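Local atomic coordinates of gram-negative insecticidal protein (Chromobacterium piscinae, PDB entry 6FBM), a protein that is an insecticidal toxin of the MACPF family and so probably kills susceptible insect cells by forming pores in their membranes. Residues G179-S184 against S260-S265; K207-E212 against D247-G252. All coordinates share one frame; numbering follows the deposited sequence.

In the fold
Following the chain from the N terminus, strand 179-187 opens interaction 1 and is followed by helix 198-209, whose end opens interaction 2. The chain then forms helix 220-230 and strand 232-239, which pairs antiparallel with strand 179-187, before helix 246-250 closes interaction 2. Helix 255-269 comes next and returns to strand 179-187, closing interaction 1, so the smaller loop lies wholly within the larger one. Together the contacts place the helices on one face of the curled antiparallel sheet of the MACPF domain. Y183 joins them: it belongs to the strand of interaction 1, yet its ring touches L209 and L250 of interaction 2.

Interaction 1: G179-S184 against S260-S265; sequences GRLDYS and SQWAES
Strand G179-S184 and helix S260-S265 run roughly antiparallel, their axes at 148° and 9.5 Å apart at closest, and the start of the strand meets the indole of W262. With CG anti to the backbone N (chi1 177°), W262 extends its ring toward the strand: CH2 of W262 lies 3.5 Å from C of G179, which has no side chain to hold it off, and R180 N sits near the ring plane beside CZ2. L181 covers one face, its CG 3.8 Å from the centroid of the W262 six-membered ring and 18° off the normal, a CH-pi contact, while its CD2 lies 3.6 Å from CZ2 of W262. This is a helix packed on the central antiparallel sheet of the MACPF domain, where strand 179-187 runs between strands 120-134 and 232-239. H128 meets W262 edge-to-face, and W262 NE1 is hydrogen-bonded to G240 O, which helps fix the ring's rotation. The CB of R180 is directed away from the helix, and its guanidinium grips D182 in a side-on salt bridge, NE to OD1 at 2.9 Å and NH2 to OD2 at 2.7 Å, on the syn side but tilted from the carboxylate plane. R180 NH1 is hydrogen-bonded to M273 O.

Interaction 2: K207-E212 against D247-G252; sequences KALVGE and DRILHG
L250, whose CD1 comes 4.0 Å from CD2 of L209 across the contact, also covers the imidazole of H251: CG of L250 sits 3.8 Å over the middle of one ring face. D247 OD1 lies at the edge of that ring, in its plane, and takes a weak hydrogen bond from H251 ND1. These are contacts within 247-252, and the weak bond can only loosely orient the imidazole; H251 takes no part in the contact between the segments. That contact is apolar, a meeting of two helix C-termini on one face of the bent sheet of the MACPF domain. The first helix finishes in a Schellman motif: G211 takes a positive phi of 84°, E212 N bonds back to K207 O, and G211 N to A208 O, both weakly. Within this turn L209 reaches over to the last carbonyls of the other helix, its CG anti to the backbone N (chi1 -162°). CD1 and CG of L209 both lie against I249 O, at 3.2 and 3.3 Å, and CD1 of L209 also touches L250 O at 3.5 Å. These are van der Waals contacts, and no hydrogen bond crosses the segments. Strand 179-187 supports both leucines through Y183, while I234 and L236 of strand 232-239 also lie against L250. V210 and I249 form the other flank, where F259 and A258 of helix 255-269 cover them respectively. Here the two side chains run at a slant to each other, and CG1 of V210 meets CG2 of I249 at 4.0 Å.

Interaction 1: G179-S184 against S260-S265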
ATOM      1  N   GLY A 179      14.367 -20.484   4.819  1.00 11.48           N
ATOM      2  CA  GLY A 179      14.699 -19.967   6.149  1.00 11.68           C
ATOM      3  C   GLY A 179      15.094 -21.050   7.085  1.00 11.85           C
ATOM      4  O   GLY A 179      14.637 -22.179   6.969  1.00 12.75           O
ATOM      5  N   ARG A 180      15.950 -20.708   8.027  1.00 12.74           N
ATOM      6  CA  ARG A 180      16.479 -21.663   9.003  1.00 13.01           C
ATOM      7  C   ARG A 180      16.263 -21.103  10.387  1.00 14.17           C
ATOM      8  O   ARG A 180      16.479 -19.900  10.591  1.00 15.37           O
ATOM      9  CB  ARG A 180      17.977 -21.801   8.807  1.00 12.80           C
ATOM     10  CG  ARG A 180      18.614 -22.928   9.585  1.00 13.17           C
ATOM     11  CD  ARG A 180      20.088 -23.097   9.226  1.00 12.48           C
ATOM     12  NE  ARG A 180      20.923 -22.256  10.070  1.00 12.00           N
ATOM     13  CZ  ARG A 180      21.777 -21.308   9.688  1.00 11.65           C
ATOM     14  NH1 ARG A 180      21.980 -20.977   8.425  1.00 11.70           N
ATOM     15  NH2 ARG A 180      22.465 -20.670  10.620  1.00 11.67           N
ATOM     16  N   LEU A 181      15.899 -21.954  11.346  1.00 14.79           N
ATOM     17  CA  LEU A 181      15.947 -21.565  12.749  1.00 14.35           C
ATOM     18  C   LEU A 181      17.004 -22.381  13.454  1.00 14.21           C
ATOM     19  O   LEU A 181      17.092 -23.585  13.244  1.00 13.77           O
ATOM     20  CB  LEU A 181      14.600 -21.784  13.410  1.00 14.83           C
ATOM     21  CG  LEU A 181      13.463 -20.904  12.893  1.00 15.16           C
ATOM     22  CD1 LEU A 181      12.218 -21.195  13.703  1.00 15.41           C
ATOM     23  CD2 LEU A 181      13.798 -19.419  12.947  1.00 14.55           C
ATOM     24  N   ASP A 182      17.803 -21.697  14.278  1.00 14.19           N
ATOM     25  CA  ASP A 182      18.841 -22.285  15.111  1.00 14.31           C
ATOM     26  C   ASP A 182      18.433 -22.122  16.548  1.00 15.43           C
ATOM     27  O   ASP A 182      18.428 -21.011  17.074  1.00 17.40           O
ATOM     28  CB  ASP A 182      20.141 -21.548  14.927  1.00 13.68           C
ATOM     29  CG  ASP A 182      20.779 -21.832  13.592  1.00 14.20           C
ATOM     30  OD1 ASP A 182      20.270 -22.685  12.877  1.00 14.60           O
ATOM     31  OD2 ASP A 182      21.778 -21.182  13.231  1.00 15.55           O
ATOM     32  N   TYR A 183      18.059 -23.227  17.190  1.00 15.72           N
ATOM     33  CA  TYR A 183      17.705 -23.239  18.593  1.00 15.11           C
ATOM     34  C   TYR A 183      18.938 -23.740  19.274  1.00 15.70           C
ATOM     35  O   TYR A 183      19.219 -24.941  19.272  1.00 16.02           O
ATOM     36  CB  TYR A 183      16.523 -24.181  18.774  1.00 14.58           C
ATOM     37  CG  TYR A 183      15.923 -24.272  20.163  1.00 13.68           C
ATOM     38  CD1 TYR A 183      15.173 -23.238  20.688  1.00 13.34           C
ATOM     39  CD2 TYR A 183      16.025 -25.437  20.888  1.00 13.58           C
ATOM     40  CE1 TYR A 183      14.607 -23.355  21.937  1.00 13.77           C
ATOM     41  CE2 TYR A 183      15.435 -25.559  22.129  1.00 13.68           C
ATOM     42  CZ  TYR A 183      14.725 -24.521  22.647  1.00 13.60           C
ATOM     43  OH  TYR A 183      14.149 -24.656  23.876  1.00 13.56           O
ATOM     44  N   SER A 184      19.712 -22.818  19.824  1.00 16.66           N
ATOM     45  CA  SER A 184      21.014 -23.177  20.404  1.00 17.60           C
ATOM     46  C   SER A 184      20.980 -23.111  21.927  1.00 17.73           C
ATOM     47  O   SER A 184      20.453 -22.146  22.508  1.00 17.94           O
ATOM     48  CB  SER A 184      22.125 -22.290  19.833  1.00 17.46           C
ATOM     49  OG  SER A 184      21.997 -20.967  20.289  1.00 17.80           O
ATOM     50  N   SER A 260       4.448 -19.848  12.807  1.00 20.89           N
ATOM     51  CA  SER A 260       3.715 -20.094  11.567  1.00 22.37           C
ATOM     52  C   SER A 260       3.739 -18.853  10.664  1.00 23.08           C
ATOM     53  O   SER A 260       3.704 -18.990   9.445  1.00 24.71           O
ATOM     54  CB  SER A 260       2.279 -20.552  11.812  1.00 22.78           C
ATOM     55  OG  SER A 260       1.555 -19.439  12.232  1.00 23.67           O
ATOM     56  N   GLN A 261       3.818 -17.659  11.245  1.00 24.13           N
ATOM     57  CA  GLN A 261       3.995 -16.452  10.436  1.00 25.60           C
ATOM     58  C   GLN A 261       5.356 -16.419   9.741  1.00 24.40           C
ATOM     59  O   GLN A 261       5.447 -16.045   8.582  1.00 26.65           O
ATOM     60  CB  GLN A 261       3.838 -15.177  11.278  1.00 27.59           C
ATOM     61  CG  GLN A 261       2.417 -14.719  11.518  1.00 29.17           C
ATOM     62  CD  GLN A 261       2.366 -13.523  12.458  1.00 31.44           C
ATOM     63  OE1 GLN A 261       3.195 -12.620  12.394  1.00 33.69           O
ATOM     64  NE2 GLN A 261       1.355 -13.507  13.319  1.00 34.96           N
ATOM     65  N   TRP A 262       6.405 -16.779  10.476  1.00 22.42           N
ATOM     66  CA  TRP A 262       7.755 -16.897   9.930  1.00 20.52           C
ATOM     67  C   TRP A 262       7.785 -17.983   8.846  1.00 19.52           C
ATOM     68  O   TRP A 262       8.274 -17.750   7.769  1.00 19.92           O
ATOM     69  CB  TRP A 262       8.762 -17.170  11.057  1.00 19.46           C
ATOM     70  CG  TRP A 262      10.148 -17.371  10.602  1.00 17.90           C
ATOM     71  CD1 TRP A 262      11.103 -16.410  10.461  1.00 17.02           C
ATOM     72  CD2 TRP A 262      10.747 -18.599  10.250  1.00 16.56           C
ATOM     73  NE1 TRP A 262      12.274 -16.980  10.029  1.00 16.38           N
ATOM     74  CE2 TRP A 262      12.075 -18.324   9.889  1.00 16.10           C
ATOM     75  CE3 TRP A 262      10.287 -19.905  10.194  1.00 16.30           C
ATOM     76  CZ2 TRP A 262      12.955 -19.314   9.462  1.00 16.44           C
ATOM     77  CZ3 TRP A 262      11.181 -20.916   9.768  1.00 16.43           C
ATOM     78  CH2 TRP A 262      12.492 -20.604   9.413  1.00 16.46           C
ATOM     79  N   ALA A 263       7.199 -19.131   9.116  1.00 19.52           N
ATOM     80  CA  ALA A 263       7.160 -20.242   8.151  1.00 20.79           C
ATOM     81  C   ALA A 263       6.432 -19.910   6.862  1.00 21.85           C
ATOM     82  O   ALA A 263       6.941 -20.228   5.778  1.00 21.41           O
ATOM     83  CB  ALA A 263       6.561 -21.488   8.770  1.00 20.27           C
ATOM     84  N   GLU A 264       5.257 -19.286   6.952  1.00 23.90           N
ATOM     85  CA  GLU A 264       4.517 -18.887   5.742  1.00 26.79           C
ATOM     86  C   GLU A 264       5.155 -17.665   5.035  1.00 24.77           C
ATOM     87  O   GLU A 264       4.920 -17.450   3.862  1.00 26.97           O
ATOM     88  CB  GLU A 264       3.018 -18.681   6.038  1.00 30.85           C
ATOM     89  CG  GLU A 264       2.660 -17.387   6.787  1.00 36.94           C
ATOM     90  CD  GLU A 264       1.228 -17.343   7.352  1.00 43.07           C
ATOM     91  OE1 GLU A 264       1.041 -16.697   8.422  1.00 43.40           O
ATOM     92  OE2 GLU A 264       0.314 -17.952   6.728  1.00 46.61           O
ATOM     93  N   SER A 265       5.968 -16.885   5.742  1.00 21.71           N
ATOM     94  CA  SER A 265       6.697 -15.771   5.145  1.00 20.77           C
ATOM     95  C   SER A 265       7.897 -16.186   4.272  1.00 20.16           C
ATOM     96  O   SER A 265       8.455 -15.357   3.565  1.00 22.86           O
ATOM     97  CB  SER A 265       7.235 -14.823   6.230  1.00 21.58           C
ATOM     98  OG  SER A 265       8.525 -15.229   6.733  1.00 21.58           O
TER

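Interaction 2: K207-E212 against D247-G252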
ATOM      1  N   LYS A 207      10.548 -28.313  19.226  1.00 16.59           N
ATOM      2  CA  LYS A 207       9.287 -28.697  18.561  1.00 16.10           C
ATOM      3  C   LYS A 207       8.029 -28.246  19.276  1.00 15.62           C
ATOM      4  O   LYS A 207       7.050 -27.948  18.625  1.00 16.14           O
ATOM      5  CB  LYS A 207       9.231 -30.198  18.291  1.00 15.90           C
ATOM      6  CG  LYS A 207      10.123 -30.574  17.142  1.00 16.33           C
ATOM      7  CD  LYS A 207      10.065 -32.064  16.846  1.00 17.42           C
ATOM      8  CE  LYS A 207      10.884 -32.375  15.595  1.00 17.96           C
ATOM      9  NZ  LYS A 207      11.135 -33.840  15.518  1.00 19.08           N
ATOM     10  N   ALA A 208       8.050 -28.202  20.596  1.00 16.46           N
ATOM     11  CA  ALA A 208       6.915 -27.683  21.368  1.00 17.66           C
ATOM     12  C   ALA A 208       6.801 -26.182  21.210  1.00 17.95           C
ATOM     13  O   ALA A 208       5.698 -25.624  21.155  1.00 16.92           O
ATOM     14  CB  ALA A 208       7.052 -28.030  22.840  1.00 17.60           C
ATOM     15  N   LEU A 209       7.950 -25.533  21.124  1.00 18.37           N
ATOM     16  CA  LEU A 209       8.021 -24.092  21.002  1.00 17.68           C
ATOM     17  C   LEU A 209       7.363 -23.593  19.734  1.00 18.24           C
ATOM     18  O   LEU A 209       6.585 -22.651  19.760  1.00 19.59           O
ATOM     19  CB  LEU A 209       9.489 -23.679  21.023  1.00 16.95           C
ATOM     20  CG  LEU A 209       9.851 -22.285  21.311  1.00 16.35           C
ATOM     21  CD1 LEU A 209       9.243 -21.769  22.603  1.00 16.28           C
ATOM     22  CD2 LEU A 209      11.372 -22.251  21.439  1.00 16.59           C
ATOM     23  N   VAL A 210       7.666 -24.255  18.634  1.00 18.21           N
ATOM     24  CA  VAL A 210       7.094 -23.947  17.345  1.00 18.56           C
ATOM     25  C   VAL A 210       5.790 -24.665  17.048  1.00 18.28           C
ATOM     26  O   VAL A 210       5.221 -24.486  16.000  1.00 17.49           O
ATOM     27  CB  VAL A 210       8.133 -24.218  16.206  1.00 18.23           C
ATOM     28  CG1 VAL A 210       9.441 -23.485  16.498  1.00 18.89           C
ATOM     29  CG2 VAL A 210       8.331 -25.668  15.909  1.00 18.29           C
ATOM     30  N   GLY A 211       5.336 -25.508  17.947  1.00 20.15           N
ATOM     31  CA  GLY A 211       4.028 -26.149  17.820  1.00 20.93           C
ATOM     32  C   GLY A 211       4.000 -27.383  16.956  1.00 21.75           C
ATOM     33  O   GLY A 211       2.920 -27.873  16.643  1.00 22.68           O
ATOM     34  N   GLU A 212       5.156 -27.918  16.572  1.00 23.42           N
ATOM     35  CA  GLU A 212       5.160 -29.199  15.863  1.00 26.49           C
ATOM     36  C   GLU A 212       4.730 -30.354  16.770  1.00 26.57           C
ATOM     37  O   GLU A 212       4.146 -31.345  16.289  1.00 28.20           O
ATOM     38  CB  GLU A 212       6.504 -29.474  15.215  1.00 30.07           C
ATOM     39  CG  GLU A 212       6.750 -28.613  13.977  1.00 33.34           C
ATOM     40  CD  GLU A 212       8.195 -28.587  13.552  1.00 35.09           C
ATOM     41  OE1 GLU A 212       8.897 -29.613  13.793  1.00 36.94           O
ATOM     42  OE2 GLU A 212       8.599 -27.559  12.944  1.00 33.78           O
ATOM     43  N   ASP A 247      12.268 -13.454  18.818  1.00 27.33           N
ATOM     44  CA  ASP A 247      11.904 -13.111  20.205  1.00 30.27           C
ATOM     45  C   ASP A 247      10.505 -13.602  20.580  1.00 31.34           C
ATOM     46  O   ASP A 247      10.326 -14.216  21.635  1.00 30.80           O
ATOM     47  CB  ASP A 247      12.111 -11.627  20.542  1.00 32.48           C
ATOM     48  CG  ASP A 247      13.468 -11.388  21.269  1.00 38.14           C
ATOM     49  OD1 ASP A 247      13.634 -11.938  22.384  1.00 46.19           O
ATOM     50  OD2 ASP A 247      14.393 -10.703  20.752  1.00 34.39           O
ATOM     51  N   ARG A 248       9.532 -13.390  19.706  1.00 31.67           N
ATOM     52  CA  ARG A 248       8.179 -13.924  19.946  1.00 33.58           C
ATOM     53  C   ARG A 248       8.122 -15.467  19.926  1.00 31.88           C
ATOM     54  O   ARG A 248       7.365 -16.061  20.706  1.00 30.16           O
ATOM     55  CB  ARG A 248       7.171 -13.360  18.926  1.00 36.69           C
ATOM     56  CG  ARG A 248       6.316 -12.174  19.368  1.00 40.64           C
ATOM     57  CD  ARG A 248       4.986 -12.178  18.593  1.00 43.06           C
ATOM     58  NE  ARG A 248       5.097 -11.529  17.271  1.00 44.71           N
ATOM     59  CZ  ARG A 248       4.405 -11.850  16.174  1.00 45.87           C
ATOM     60  NH1 ARG A 248       3.477 -12.815  16.178  1.00 46.77           N
ATOM     61  NH2 ARG A 248       4.609 -11.138  15.062  1.00 45.61           N
ATOM     62  N   ILE A 249       8.887 -16.118  19.047  1.00 30.36           N
ATOM     63  CA  ILE A 249       8.872 -17.589  18.996  1.00 28.28           C
ATOM     64  C   ILE A 249       9.505 -18.132  20.265  1.00 27.17           C
ATOM     65  O   ILE A 249       9.026 -19.076  20.837  1.00 32.17           O
ATOM     66  CB  ILE A 249       9.617 -18.149  17.753  1.00 27.25           C
ATOM     67  CG1 ILE A 249       8.876 -17.773  16.461  1.00 26.99           C
ATOM     68  CG2 ILE A 249       9.710 -19.664  17.810  1.00 26.57           C
ATOM     69  CD1 ILE A 249       9.726 -17.803  15.220  1.00 25.91           C
ATOM     70  N   LEU A 250      10.570 -17.511  20.717  1.00 25.78           N
ATOM     71  CA  LEU A 250      11.314 -18.013  21.855  1.00 26.71           C
ATOM     72  C   LEU A 250      10.567 -17.799  23.156  1.00 28.22           C
ATOM     73  O   LEU A 250      10.350 -18.732  23.903  1.00 28.53           O
ATOM     74  CB  LEU A 250      12.694 -17.368  21.883  1.00 24.99           C
ATOM     75  CG  LEU A 250      13.684 -17.892  22.887  1.00 25.50           C
ATOM     76  CD1 LEU A 250      13.820 -19.420  22.782  1.00 23.62           C
ATOM     77  CD2 LEU A 250      15.037 -17.210  22.655  1.00 25.69           C
ATOM     78  N   HIS A 251      10.146 -16.562  23.402  1.00 33.37           N
ATOM     79  CA  HIS A 251       9.536 -16.138  24.677  1.00 35.10           C
ATOM     80  C   HIS A 251       8.072 -15.806  24.572  1.00 36.73           C
ATOM     81  O   HIS A 251       7.250 -16.417  25.245  1.00 34.08           O
ATOM     82  CB  HIS A 251      10.246 -14.880  25.204  1.00 34.88           C
ATOM     83  CG  HIS A 251      11.713 -15.061  25.395  1.00 36.24           C
ATOM     84  ND1 HIS A 251      12.652 -14.337  24.691  1.00 40.62           N
ATOM     85  CD2 HIS A 251      12.404 -15.888  26.214  1.00 39.14           C
ATOM     86  CE1 HIS A 251      13.862 -14.714  25.067  1.00 44.80           C
ATOM     87  NE2 HIS A 251      13.739 -15.661  25.982  1.00 44.15           N
ATOM     88  N   GLY A 252       7.784 -14.814  23.720  1.00 42.72           N
ATOM     89  CA  GLY A 252       6.569 -14.008  23.735  1.00 37.94           C
ATOM     90  C   GLY A 252       5.272 -14.770  23.671  1.00 38.79           C
ATOM     91  O   GLY A 252       5.281 -15.999  23.577  1.00 40.56           O
TER